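Side-chain contacts in tripeptidase (Staphylococcus aureus subsp. aureus, PDB 3RZA), which probably removes an amino-terminal residue from tripeptides as a metal-dependent peptidase of the M20 family, holding zinc and calcium ions in the crystal: residues L27-E32 / G133-L138; E52-L57 / E139-I144; N76-M81 / E175-D180; Q147-G152 / Q383-I388. One frame throughout, in Å; residues are numbered along the deposited sequence.

Contact 1 of 4, residues L27-E32 / G133-L138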
loop_
_atom_site.group_PDB
_atom_site.type_symbol
_atom_site.label_atom_id
_atom_site.label_comp_id
_atom_site.label_asym_id
_atom_site.label_seq_id
_atom_site.Cartn_x
_atom_site.Cartn_y
_atom_site.Cartn_z
ATOM N N LEU A 27 -33.299 24.130 -18.270
ATOM C CA LEU A 27 -33.342 23.245 -17.096
ATOM C C LEU A 27 -33.752 21.814 -17.480
ATOM O O LEU A 27 -33.106 20.872 -17.072
ATOM C CB LEU A 27 -34.295 23.824 -16.005
ATOM C CG LEU A 27 -34.569 23.002 -14.726
ATOM C CD1 LEU A 27 -33.296 22.562 -14.079
ATOM C CD2 LEU A 27 -35.475 23.810 -13.726
ATOM N N ASN A 28 -34.802 21.672 -18.281
ATOM C CA ASN A 28 -35.241 20.351 -18.756
ATOM C C ASN A 28 -34.172 19.632 -19.585
ATOM O O ASN A 28 -33.960 18.444 -19.391
ATOM C CB ASN A 28 -36.557 20.444 -19.556
ATOM C CG ASN A 28 -37.748 20.904 -18.699
ATOM O OD1 ASN A 28 -37.735 20.813 -17.478
ATOM N ND2 ASN A 28 -38.777 21.392 -19.357
ATOM N N THR A 29 -33.468 20.373 -20.446
ATOM C CA THR A 29 -32.345 19.823 -21.231
ATOM C C THR A 29 -31.210 19.341 -20.347
ATOM O O THR A 29 -30.697 18.245 -20.545
ATOM C CB THR A 29 -31.824 20.848 -22.246
ATOM O OG1 THR A 29 -32.879 21.159 -23.151
ATOM C CG2 THR A 29 -30.604 20.314 -23.035
ATOM N N PHE A 30 -30.872 20.127 -19.331
ATOM C CA PHE A 30 -29.849 19.729 -18.357
ATOM C C PHE A 30 -30.253 18.443 -17.632
ATOM O O PHE A 30 -29.444 17.535 -17.501
ATOM C CB PHE A 30 -29.618 20.852 -17.336
ATOM C CG PHE A 30 -28.647 20.500 -16.269
ATOM C CD1 PHE A 30 -27.320 20.305 -16.589
ATOM C CD2 PHE A 30 -29.051 20.314 -14.955
ATOM C CE1 PHE A 30 -26.412 19.958 -15.658
ATOM C CE2 PHE A 30 -28.105 19.956 -13.967
ATOM C CZ PHE A 30 -26.790 19.795 -14.319
ATOM N N LEU A 31 -31.511 18.386 -17.163
ATOM C CA LEU A 31 -32.007 17.219 -16.423
ATOM C C LEU A 31 -32.017 15.961 -17.311
ATOM O O LEU A 31 -31.604 14.883 -16.874
ATOM C CB LEU A 31 -33.398 17.492 -15.804
ATOM C CG LEU A 31 -33.468 18.588 -14.708
ATOM C CD1 LEU A 31 -34.907 18.974 -14.394
ATOM C CD2 LEU A 31 -32.736 18.210 -13.434
ATOM N N GLU A 32 -32.410 16.127 -18.570
ATOM C CA GLU A 32 -32.376 15.044 -19.549
ATOM C C GLU A 32 -30.969 14.437 -19.701
ATOM O O GLU A 32 -30.805 13.199 -19.656
ATOM C CB GLU A 32 -32.880 15.544 -20.916
ATOM C CG GLU A 32 -33.164 14.420 -21.927
ATOM C CD GLU A 32 -33.500 14.917 -23.324
ATOM O OE1 GLU A 32 -33.759 16.143 -23.508
ATOM O OE2 GLU A 32 -33.514 14.057 -24.244
ATOM N N GLY A 133 -22.499 22.669 -19.452
ATOM C CA GLY A 133 -21.939 23.161 -20.695
ATOM C C GLY A 133 -22.677 22.699 -21.936
ATOM O O GLY A 133 -22.993 23.503 -22.809
ATOM N N LEU A 134 -22.979 21.409 -22.000
ATOM C CA LEU A 134 -23.742 20.855 -23.123
ATOM C C LEU A 134 -25.147 21.432 -23.207
ATOM O O LEU A 134 -25.620 21.722 -24.297
ATOM C CB LEU A 134 -23.822 19.323 -23.031
ATOM C CG LEU A 134 -22.504 18.573 -23.219
ATOM C CD1 LEU A 134 -22.708 17.091 -22.963
ATOM C CD2 LEU A 134 -21.932 18.788 -24.598
ATOM N N ALA A 135 -25.807 21.579 -22.053
ATOM C CA ALA A 135 -27.156 22.095 -21.997
ATOM C C ALA A 135 -27.196 23.546 -22.486
ATOM O O ALA A 135 -28.011 23.894 -23.373
ATOM C CB ALA A 135 -27.705 21.978 -20.567
ATOM N N ALA A 136 -26.275 24.353 -21.949
ATOM C CA ALA A 136 -26.046 25.731 -22.399
ATOM C C ALA A 136 -25.876 25.841 -23.921
ATOM O O ALA A 136 -26.550 26.660 -24.577
ATOM C CB ALA A 136 -24.832 26.339 -21.659
HETATM N N MSE A 137 -25.027 24.989 -24.487
HETATM C CA MSE A 137 -24.867 24.932 -25.950
HETATM C C MSE A 137 -26.182 24.634 -26.698
HETATM O O MSE A 137 -26.538 25.341 -27.652
HETATM C CB MSE A 137 -23.860 23.859 -26.344
HETATM C CG MSE A 137 -22.406 24.141 -26.040
HETATM SE SE MSE A 137 -21.407 22.515 -26.385
HETATM C CE MSE A 137 -19.745 23.262 -25.955
ATOM N N LEU A 138 -26.898 23.595 -26.263
ATOM C CA LEU A 138 -28.123 23.158 -26.966
ATOM C C LEU A 138 -29.218 24.230 -26.919
ATOM O O LEU A 138 -29.842 24.520 -27.933
ATOM C CB LEU A 138 -28.637 21.824 -26.399
ATOM C CG LEU A 138 -27.701 20.621 -26.651
ATOM C CD1 LEU A 138 -27.994 19.456 -25.706
ATOM C CD2 LEU A 138 -27.793 20.167 -28.065
#
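With chi1 of Thr29 at -62°, OG1 lies beside the amide nitrogen and CG2 opposite it; Leu138 swings CG away from its carbonyl carbon (chi1 -66°), and together these torsions bring CG2 of Thr29 to CD1 of Leu138 between helix 23-34 and helix 128-147. This is helix-on-helix packing in the metal-binding domain of an M20-type peptidase: helix 128-147 lies on the central sheet and helix 23-34 packs on that helix. The two short segments run at 137° to each other, nearer antiparallel than parallel, and their axes come within 8.7 Å.

The close approach is made at Ala135, whose small side chain points at the other helix. The CA atoms of Phe30 and Ala135 are 5.1 Å apart, and the CB of Ala135 rests 3.8 Å from the CA of Phe30, touching backbone as much as side chain. The same CB lies at the edge of the Phe30 ring, near its plane; the ring touches Leu126, and the Phe30 side chain is about 11 Å from the bound zinc ion. Leu26 and Leu33, on the same helix just beyond the segment, continue the packing: Ala135 meets Leu26, and Leu134 and Leu138 touch Leu33.

Thr29 divides its two branches by polarity. Its hydroxyl is hydrogen-bonded to the carbonyl oxygen of Arg25, one turn earlier, and the methyl is given to the interface, where CG2 lies 4.0 Å from the CA of Ala135 and 3.8 Å from CD1 of Leu138.

Contact 2 of 4, residues E52-L57 / E139-I144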
loop_
_atom_site.group_PDB
_atom_site.type_symbol
_atom_site.label_atom_id
_atom_site.label_comp_id
_atom_site.label_asym_id
_atom_site.label_seq_id
_atom_site.Cartn_x
_atom_site.Cartn_y
_atom_site.Cartn_z
ATOM N N GLU A 52 -27.843 13.450 -32.584
ATOM C CA GLU A 52 -29.191 13.768 -33.118
ATOM C C GLU A 52 -29.735 15.132 -32.679
ATOM O O GLU A 52 -30.434 15.786 -33.451
ATOM C CB GLU A 52 -30.226 12.719 -32.710
ATOM C CG GLU A 52 -30.044 11.275 -33.263
ATOM C CD GLU A 52 -29.775 11.205 -34.745
ATOM O OE1 GLU A 52 -30.423 11.946 -35.523
ATOM O OE2 GLU A 52 -28.903 10.406 -35.141
ATOM N N LYS A 53 -29.448 15.530 -31.437
ATOM C CA LYS A 53 -29.827 16.856 -30.956
ATOM C C LYS A 53 -29.158 17.969 -31.771
ATOM O O LYS A 53 -29.825 18.920 -32.149
ATOM C CB LYS A 53 -29.526 17.026 -29.473
ATOM C CG LYS A 53 -30.440 16.212 -28.599
ATOM C CD LYS A 53 -30.193 16.412 -27.123
ATOM C CE LYS A 53 -31.116 15.507 -26.294
ATOM N NZ LYS A 53 -32.556 15.881 -26.435
ATOM N N PHE A 54 -27.866 17.816 -32.071
ATOM C CA PHE A 54 -27.127 18.844 -32.840
ATOM C C PHE A 54 -27.565 18.912 -34.301
ATOM O O PHE A 54 -27.775 20.013 -34.818
ATOM C CB PHE A 54 -25.588 18.676 -32.707
ATOM C CG PHE A 54 -25.053 19.179 -31.407
ATOM C CD1 PHE A 54 -24.975 20.552 -31.165
ATOM C CD2 PHE A 54 -24.664 18.299 -30.398
ATOM C CE1 PHE A 54 -24.499 21.042 -29.946
ATOM C CE2 PHE A 54 -24.192 18.772 -29.183
ATOM C CZ PHE A 54 -24.108 20.151 -28.951
ATOM N N ILE A 55 -27.750 17.751 -34.934
ATOM C CA ILE A 55 -28.269 17.669 -36.311
ATOM C C ILE A 55 -29.676 18.262 -36.417
ATOM O O ILE A 55 -29.925 19.087 -37.288
ATOM C CB ILE A 55 -28.316 16.221 -36.853
ATOM C CG1 ILE A 55 -26.919 15.625 -36.992
ATOM C CG2 ILE A 55 -28.985 16.182 -38.253
ATOM C CD1 ILE A 55 -26.936 14.136 -37.343
ATOM N N ALA A 56 -30.574 17.865 -35.510
ATOM C CA ALA A 56 -31.948 18.417 -35.457
ATOM C C ALA A 56 -32.005 19.962 -35.307
ATOM O O ALA A 56 -32.953 20.591 -35.778
ATOM C CB ALA A 56 -32.736 17.755 -34.337
ATOM N N LEU A 57 -30.986 20.552 -34.666
ATOM C CA LEU A 57 -30.837 22.027 -34.559
ATOM C C LEU A 57 -30.199 22.705 -35.812
ATOM O O LEU A 57 -30.001 23.917 -35.799
ATOM C CB LEU A 57 -30.034 22.392 -33.281
ATOM C CG LEU A 57 -30.740 22.121 -31.938
ATOM C CD1 LEU A 57 -29.768 22.144 -30.805
ATOM C CD2 LEU A 57 -31.838 23.134 -31.694
ATOM N N GLU A 139 -29.415 24.826 -25.746
ATOM C CA GLU A 139 -30.358 25.920 -25.578
ATOM C C GLU A 139 -30.010 27.117 -26.461
ATOM O O GLU A 139 -30.884 27.656 -27.121
ATOM C CB GLU A 139 -30.412 26.362 -24.095
ATOM C CG GLU A 139 -31.276 27.612 -23.802
ATOM C CD GLU A 139 -32.743 27.437 -24.194
ATOM O OE1 GLU A 139 -33.254 26.287 -24.169
ATOM O OE2 GLU A 139 -33.392 28.451 -24.511
ATOM N N VAL A 140 -28.752 27.540 -26.446
ATOM C CA VAL A 140 -28.307 28.668 -27.292
ATOM C C VAL A 140 -28.592 28.416 -28.782
ATOM O O VAL A 140 -29.115 29.306 -29.473
ATOM C CB VAL A 140 -26.789 29.024 -27.060
ATOM C CG1 VAL A 140 -26.238 29.928 -28.182
ATOM C CG2 VAL A 140 -26.616 29.693 -25.730
ATOM N N LEU A 141 -28.305 27.197 -29.251
ATOM C CA LEU A 141 -28.593 26.824 -30.650
ATOM C C LEU A 141 -30.073 26.930 -30.948
ATOM O O LEU A 141 -30.446 27.477 -31.989
ATOM C CB LEU A 141 -28.084 25.404 -30.989
ATOM C CG LEU A 141 -26.591 25.299 -31.280
ATOM C CD1 LEU A 141 -26.144 23.853 -31.270
ATOM C CD2 LEU A 141 -26.222 25.989 -32.638
ATOM N N GLN A 142 -30.900 26.463 -30.006
ATOM C CA GLN A 142 -32.356 26.526 -30.163
ATOM C C GLN A 142 -32.885 27.971 -30.170
ATOM O O GLN A 142 -33.788 28.266 -30.911
ATOM C CB GLN A 142 -33.072 25.685 -29.093
ATOM C CG GLN A 142 -34.523 25.368 -29.447
ATOM C CD GLN A 142 -35.017 24.042 -28.851
ATOM O OE1 GLN A 142 -34.246 23.267 -28.283
ATOM N NE2 GLN A 142 -36.313 23.793 -28.977
ATOM N N VAL A 143 -32.299 28.866 -29.354
ATOM C CA VAL A 143 -32.646 30.317 -29.382
ATOM C C VAL A 143 -32.225 30.983 -30.704
ATOM O O VAL A 143 -32.959 31.792 -31.257
ATOM C CB VAL A 143 -32.004 31.097 -28.184
ATOM C CG1 VAL A 143 -32.185 32.623 -28.335
ATOM C CG2 VAL A 143 -32.589 30.637 -26.864
ATOM N N ILE A 144 -31.025 30.664 -31.182
ATOM C CA ILE A 144 -30.541 31.164 -32.484
ATOM C C ILE A 144 -31.461 30.741 -33.651
ATOM O O ILE A 144 -31.874 31.597 -34.466
ATOM C CB ILE A 144 -29.080 30.723 -32.753
ATOM C CG1 ILE A 144 -28.126 31.505 -31.839
ATOM C CG2 ILE A 144 -28.704 30.944 -34.236
ATOM C CD1 ILE A 144 -26.702 30.923 -31.747
#
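Leu57 sends its two methyls onto neighbouring residues of helix 128-147, and the contact between the segments is apolar throughout. Its CD1 lies 3.7 Å from CB of Leu141, where the two leucines meet at a slant, while CD2 sits 3.8 Å from both CA and CB of Gln142. Since Leu57 has CG anti to its carbonyl carbon (chi1 -68°), the forked end is carried toward that helix and straddles the two positions. Gln142 lends only the aliphatic root of its side chain at close range.

The aromatic part of the contact is made by Phe54, one turn earlier. Its ring offers an edge, and CD1 of Leu141 approaches near the ring plane, 3.5 Å from CD1 of Phe54 and equally close to CE1; the two side chains stand roughly at right angles. Leu141 is thus gripped at its base by Leu57 and at one methyl by Phe54.

Polar links lie around this patch: Lys145 donates to the carbonyl oxygen of Ala56, and Glu139 forms a salt bridge with Arg25. The arrangement is the packing of a helix C-terminus, where helix 46-56 gives way to the turn before strand 60-63, against a long helix of the alpha/beta metal-binding domain in an M20-type peptidase.

Contact 3 of 4, residues N76-M81 / E175-D180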
loop_
_atom_site.group_PDB
_atom_site.type_symbol
_atom_site.label_atom_id
_atom_site.label_comp_id
_atom_site.label_asym_id
_atom_site.label_seq_id
_atom_site.Cartn_x
_atom_site.Cartn_y
_atom_site.Cartn_z
ATOM N N ASN A 76 -15.419 11.503 -30.872
ATOM C CA ASN A 76 -15.739 12.920 -30.647
ATOM C C ASN A 76 -16.684 13.387 -31.753
ATOM O O ASN A 76 -16.683 12.811 -32.829
ATOM C CB ASN A 76 -14.495 13.809 -30.671
ATOM C CG ASN A 76 -13.420 13.367 -29.699
ATOM O OD1 ASN A 76 -13.627 13.344 -28.492
ATOM N ND2 ASN A 76 -12.245 13.057 -30.226
ATOM N N LEU A 77 -17.489 14.412 -31.466
ATOM C CA LEU A 77 -18.395 15.038 -32.452
ATOM C C LEU A 77 -17.898 16.455 -32.719
ATOM O O LEU A 77 -17.594 17.172 -31.771
ATOM C CB LEU A 77 -19.812 15.104 -31.900
ATOM C CG LEU A 77 -20.484 13.795 -31.502
ATOM C CD1 LEU A 77 -21.778 14.033 -30.746
ATOM C CD2 LEU A 77 -20.730 12.942 -32.742
ATOM N N VAL A 78 -17.755 16.822 -33.991
ATOM C CA VAL A 78 -17.489 18.198 -34.414
ATOM C C VAL A 78 -18.705 18.655 -35.251
ATOM O O VAL A 78 -18.931 18.133 -36.335
ATOM C CB VAL A 78 -16.176 18.292 -35.241
ATOM C CG1 VAL A 78 -15.916 19.742 -35.708
ATOM C CG2 VAL A 78 -14.979 17.756 -34.423
ATOM N N CYS A 79 -19.481 19.594 -34.705
ATOM C CA CYS A 79 -20.772 20.020 -35.280
ATOM C C CYS A 79 -20.648 21.455 -35.731
ATOM O O CYS A 79 -20.361 22.320 -34.916
ATOM C CB CYS A 79 -21.902 19.885 -34.259
ATOM S SG CYS A 79 -21.777 18.435 -33.213
ATOM N N THR A 80 -20.859 21.700 -37.021
ATOM C CA THR A 80 -20.569 22.991 -37.630
ATOM C C THR A 80 -21.864 23.663 -38.070
ATOM O O THR A 80 -22.749 23.024 -38.680
ATOM C CB THR A 80 -19.621 22.848 -38.837
ATOM O OG1 THR A 80 -18.379 22.271 -38.398
ATOM C CG2 THR A 80 -19.349 24.208 -39.488
HETATM N N MSE A 81 -21.939 24.958 -37.772
HETATM C CA MSE A 81 -23.057 25.808 -38.079
HETATM C C MSE A 81 -22.493 26.849 -39.025
HETATM O O MSE A 81 -21.619 27.587 -38.617
HETATM C CB MSE A 81 -23.548 26.447 -36.763
HETATM C CG MSE A 81 -24.347 27.663 -36.922
HETATM SE SE MSE A 81 -25.314 28.157 -35.316
HETATM C CE MSE A 81 -27.057 27.516 -35.934
ATOM N N GLU A 175 -7.969 18.332 -38.317
ATOM C CA GLU A 175 -8.407 18.787 -39.642
ATOM C C GLU A 175 -9.930 18.977 -39.782
ATOM O O GLU A 175 -10.376 19.646 -40.704
ATOM C CB GLU A 175 -7.845 17.871 -40.728
ATOM C CG GLU A 175 -6.336 18.090 -40.888
ATOM C CD GLU A 175 -5.661 17.015 -41.679
ATOM O OE1 GLU A 175 -6.048 16.808 -42.860
ATOM O OE2 GLU A 175 -4.721 16.387 -41.129
ATOM N N LEU A 176 -10.708 18.422 -38.857
ATOM C CA LEU A 176 -12.123 18.761 -38.724
ATOM C C LEU A 176 -12.367 20.172 -38.151
ATOM O O LEU A 176 -13.464 20.698 -38.313
ATOM C CB LEU A 176 -12.848 17.711 -37.870
ATOM C CG LEU A 176 -12.882 16.280 -38.428
ATOM C CD1 LEU A 176 -13.426 15.284 -37.400
ATOM C CD2 LEU A 176 -13.695 16.204 -39.742
ATOM N N LEU A 177 -11.367 20.767 -37.478
ATOM C CA LEU A 177 -11.520 22.073 -36.841
ATOM C C LEU A 177 -11.288 23.205 -37.823
ATOM O O LEU A 177 -10.421 23.119 -38.678
ATOM C CB LEU A 177 -10.556 22.231 -35.652
ATOM C CG LEU A 177 -10.607 21.202 -34.516
ATOM C CD1 LEU A 177 -9.856 21.737 -33.303
ATOM C CD2 LEU A 177 -12.035 20.829 -34.123
ATOM N N ASP A 178 -12.060 24.278 -37.665
ATOM C CA ASP A 178 -11.950 25.473 -38.503
ATOM C C ASP A 178 -12.473 26.637 -37.663
ATOM O O ASP A 178 -13.689 26.938 -37.679
ATOM C CB ASP A 178 -12.745 25.298 -39.814
ATOM C CG ASP A 178 -12.641 26.494 -40.736
ATOM O OD1 ASP A 178 -11.623 27.200 -40.701
ATOM O OD2 ASP A 178 -13.574 26.716 -41.533
ATOM N N ALA A 179 -11.569 27.230 -36.876
ATOM C CA ALA A 179 -11.900 28.340 -35.977
ATOM C C ALA A 179 -10.690 29.242 -35.794
ATOM O O ALA A 179 -9.562 28.763 -35.796
ATOM C CB ALA A 179 -12.360 27.800 -34.624
ATOM N N ASP A 180 -10.945 30.540 -35.640
ATOM C CA ASP A 180 -9.919 31.539 -35.264
ATOM C C ASP A 180 -9.610 31.539 -33.756
ATOM O O ASP A 180 -8.497 31.839 -33.358
ATOM C CB ASP A 180 -10.372 32.937 -35.673
ATOM C CG ASP A 180 -10.511 33.090 -37.192
ATOM O OD1 ASP A 180 -9.515 32.858 -37.905
ATOM O OD2 ASP A 180 -11.614 33.430 -37.667
#
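Val78 and Leu176 mark the closest backbone approach, 6.9 Å between their CA atoms, where an extended strand passes a short 3-10 turn. Residues 77-81 keep regular beta angles, whereas the other segment leaves the 3-10 conformation after Leu176 and is extended from Leu177 to Ala179. The two backbones approach most closely at this one place and do not pair as strands.

Val78 carries the contact alone from its side, pointing toward the turn. Its CG1, anti to the amide nitrogen (chi1 179°), lies 3.7 Å from the carbonyl oxygen of Leu176. The other methyl, CG2, faces side chains: CB of Leu176 is 4.1 Å away, with CD1 of that leucine only slightly farther. Leu177 starts off in the opposite direction, yet its end bends back until CD2 is 4.3 Å from CG2 of Val78. That Leu176 oxygen is also hydrogen-bonded by NE2 of Gln155, so it is not left to the methyl group.

Within the sheet, strand 77-81 runs between strands 60-63 and 154-159, antiparallel to both. The loop leading from helix 167-171 to strand 181-184 covers one face, with Leu176 on Lys62 and Leu177 on Val157, while Leu77 and Cys79 point to the other face and meet helix 46-56.

Contact 4 of 4, residues Q147-G152 / Q383-I388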
loop_
_atom_site.group_PDB
_atom_site.type_symbol
_atom_site.label_atom_id
_atom_site.label_comp_id
_atom_site.label_asym_id
_atom_site.label_seq_id
_atom_site.Cartn_x
_atom_site.Cartn_y
_atom_site.Cartn_z
ATOM N N GLN A 147 -35.249 32.392 -33.088
ATOM C CA GLN A 147 -35.237 33.858 -33.236
ATOM C C GLN A 147 -34.493 34.404 -34.472
ATOM O O GLN A 147 -34.582 35.601 -34.729
ATOM C CB GLN A 147 -34.690 34.511 -31.969
ATOM C CG GLN A 147 -35.490 34.144 -30.716
ATOM C CD GLN A 147 -35.584 35.279 -29.714
ATOM O OE1 GLN A 147 -35.105 35.155 -28.593
ATOM N NE2 GLN A 147 -36.219 36.391 -30.110
ATOM N N GLN A 148 -33.844 33.532 -35.253
ATOM C CA GLN A 148 -33.135 33.898 -36.489
ATOM C C GLN A 148 -32.021 34.916 -36.237
ATOM O O GLN A 148 -31.886 35.886 -36.973
ATOM C CB GLN A 148 -34.112 34.416 -37.559
ATOM N N ILE A 149 -31.247 34.691 -35.172
ATOM C CA ILE A 149 -30.204 35.634 -34.746
ATOM C C ILE A 149 -29.037 35.445 -35.720
ATOM O O ILE A 149 -28.602 34.316 -35.905
ATOM C CB ILE A 149 -29.731 35.346 -33.310
ATOM C CG1 ILE A 149 -30.865 35.604 -32.320
ATOM C CG2 ILE A 149 -28.540 36.229 -32.931
ATOM C CD1 ILE A 149 -30.578 35.068 -30.974
ATOM N N PRO A 150 -28.563 36.525 -36.383
ATOM C CA PRO A 150 -27.405 36.314 -37.285
ATOM C C PRO A 150 -26.119 35.931 -36.525
ATOM O O PRO A 150 -25.927 36.343 -35.402
ATOM C CB PRO A 150 -27.242 37.677 -37.984
ATOM C CG PRO A 150 -28.525 38.414 -37.726
ATOM C CD PRO A 150 -28.999 37.934 -36.395
ATOM N N HIS A 151 -25.278 35.119 -37.142
ATOM C CA HIS A 151 -24.034 34.673 -36.522
ATOM C C HIS A 151 -23.012 34.318 -37.595
ATOM O O HIS A 151 -23.373 34.011 -38.738
ATOM C CB HIS A 151 -24.299 33.452 -35.640
ATOM C CG HIS A 151 -25.035 32.363 -36.352
ATOM N ND1 HIS A 151 -24.418 31.470 -37.205
ATOM C CD2 HIS A 151 -26.354 32.074 -36.401
ATOM C CE1 HIS A 151 -25.326 30.669 -37.725
ATOM N NE2 HIS A 151 -26.504 30.998 -37.236
ATOM N N GLY A 152 -21.739 34.323 -37.208
ATOM C CA GLY A 152 -20.679 33.712 -38.001
ATOM C C GLY A 152 -20.690 32.194 -37.892
ATOM O O GLY A 152 -21.645 31.585 -37.370
ATOM N N GLN A 383 -24.565 33.917 -21.461
ATOM C CA GLN A 383 -23.197 34.330 -21.802
ATOM C C GLN A 383 -22.720 33.738 -23.125
ATOM O O GLN A 383 -22.184 34.451 -23.937
ATOM C CB GLN A 383 -22.194 33.964 -20.719
ATOM C CG GLN A 383 -20.870 34.753 -20.845
ATOM C CD GLN A 383 -19.748 34.208 -20.024
ATOM O OE1 GLN A 383 -19.855 33.136 -19.395
ATOM N NE2 GLN A 383 -18.629 34.942 -20.023
ATOM N N VAL A 384 -22.904 32.438 -23.321
ATOM C CA VAL A 384 -22.557 31.805 -24.605
ATOM C C VAL A 384 -23.301 32.496 -25.780
ATOM O O VAL A 384 -22.685 32.756 -26.833
ATOM C CB VAL A 384 -22.862 30.298 -24.626
ATOM C CG1 VAL A 384 -22.530 29.706 -25.993
ATOM C CG2 VAL A 384 -22.092 29.545 -23.504
ATOM N N LEU A 385 -24.594 32.816 -25.587
ATOM C CA LEU A 385 -25.357 33.556 -26.594
ATOM C C LEU A 385 -24.746 34.958 -26.866
ATOM O O LEU A 385 -24.666 35.386 -28.013
ATOM C CB LEU A 385 -26.837 33.692 -26.188
ATOM C CG LEU A 385 -27.718 34.525 -27.143
ATOM C CD1 LEU A 385 -27.655 33.936 -28.573
ATOM C CD2 LEU A 385 -29.125 34.594 -26.633
ATOM N N GLU A 386 -24.353 35.654 -25.797
ATOM C CA GLU A 386 -23.791 36.989 -25.909
ATOM C C GLU A 386 -22.451 36.971 -26.643
ATOM O O GLU A 386 -22.202 37.837 -27.481
ATOM C CB GLU A 386 -23.638 37.600 -24.521
ATOM C CG GLU A 386 -23.326 39.067 -24.494
ATOM C CD GLU A 386 -24.427 39.952 -25.063
ATOM O OE1 GLU A 386 -25.612 39.553 -25.071
ATOM O OE2 GLU A 386 -24.091 41.060 -25.497
ATOM N N ILE A 387 -21.621 35.965 -26.355
ATOM C CA ILE A 387 -20.322 35.768 -27.048
ATOM C C ILE A 387 -20.495 35.569 -28.557
ATOM O O ILE A 387 -19.761 36.161 -29.340
ATOM C CB ILE A 387 -19.524 34.554 -26.444
ATOM C CG1 ILE A 387 -18.986 34.914 -25.061
ATOM C CG2 ILE A 387 -18.384 34.105 -27.391
ATOM C CD1 ILE A 387 -18.402 33.753 -24.283
ATOM N N ILE A 388 -21.469 34.744 -28.949
ATOM C CA ILE A 388 -21.813 34.558 -30.370
ATOM C C ILE A 388 -22.259 35.883 -31.035
ATOM O O ILE A 388 -21.852 36.165 -32.182
ATOM C CB ILE A 388 -22.904 33.467 -30.567
ATOM C CG1 ILE A 388 -22.311 32.080 -30.335
ATOM C CG2 ILE A 388 -23.514 33.520 -31.973
ATOM C CD1 ILE A 388 -23.379 30.979 -30.180
HETATM O O HOH W 1 -20.953 34.556 -34.459
#
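Leu385 and Ile388, one helical turn apart, are the two residues through which helix 374-393 touches the loop that follows helix 128-147. At Leu385 the CB does not aim at the loop, but the torsions, CG anti to the amide nitrogen (chi1 177°) with chi2 at 57°, bring CD1 round to Ile149. The meeting is methyl to methyl, 3.9 Å between CD1 of Leu385 and CD1 of Ile149, with the two chains slanted across each other. Ile149 follows Gln148, which has left helical geometry with a positive phi, and its CB points toward helix 374-393.

Ile388 comes next, and here the branch methyl does the work: CG2 packs 3.8 Å from CB of His151. The imidazole leads away from this point. It is fixed by its own neighbour, since ND1 donates to the carbonyl oxygen of Gly152 over 2.8 Å. The N-H points almost straight at the acceptor, at 166°, and the oxygen lies in the ring plane; this bond limits rotation of the ring.

The backbone of Ile388 adds a polar link. Its carbonyl oxygen accepts from a water 2.9 Å away, and the same water takes the N-H of Gly152, bridging helix and loop. His151 is further tied by its amide nitrogen to OG1 of Thr84.

Ile388 also packs on Val140 and Ile144 of helix 128-147 and on Leu93 of strand 93-98, while Ile387, on another side of helix 374-393, meets helix 318-329. The loop thus runs beside a junction of two helices before entering strand 154-159.

How the contacts relate
From the N terminus, helix 23-34 closes a loop of 100 residues at contact 1, and helix 46-56, next in the chain, closes another at contact 2; both end on helix 128-147. Strand 77-81 then reaches on to the loop before strand 181-184 in contact 3, and contact 4 joins the exit of helix 128-147 to the C-terminal helix. Contacts 1, 2 and 3 cross one another, contact 3 also crosses contact 4, and contacts 1 and 2 precede contact 4 in series. A Glu32-Lys53 salt bridge couples contacts 1 and 2, while Met81 joins contact 3 to Leu141 of contact 2 and His151 of contact 4.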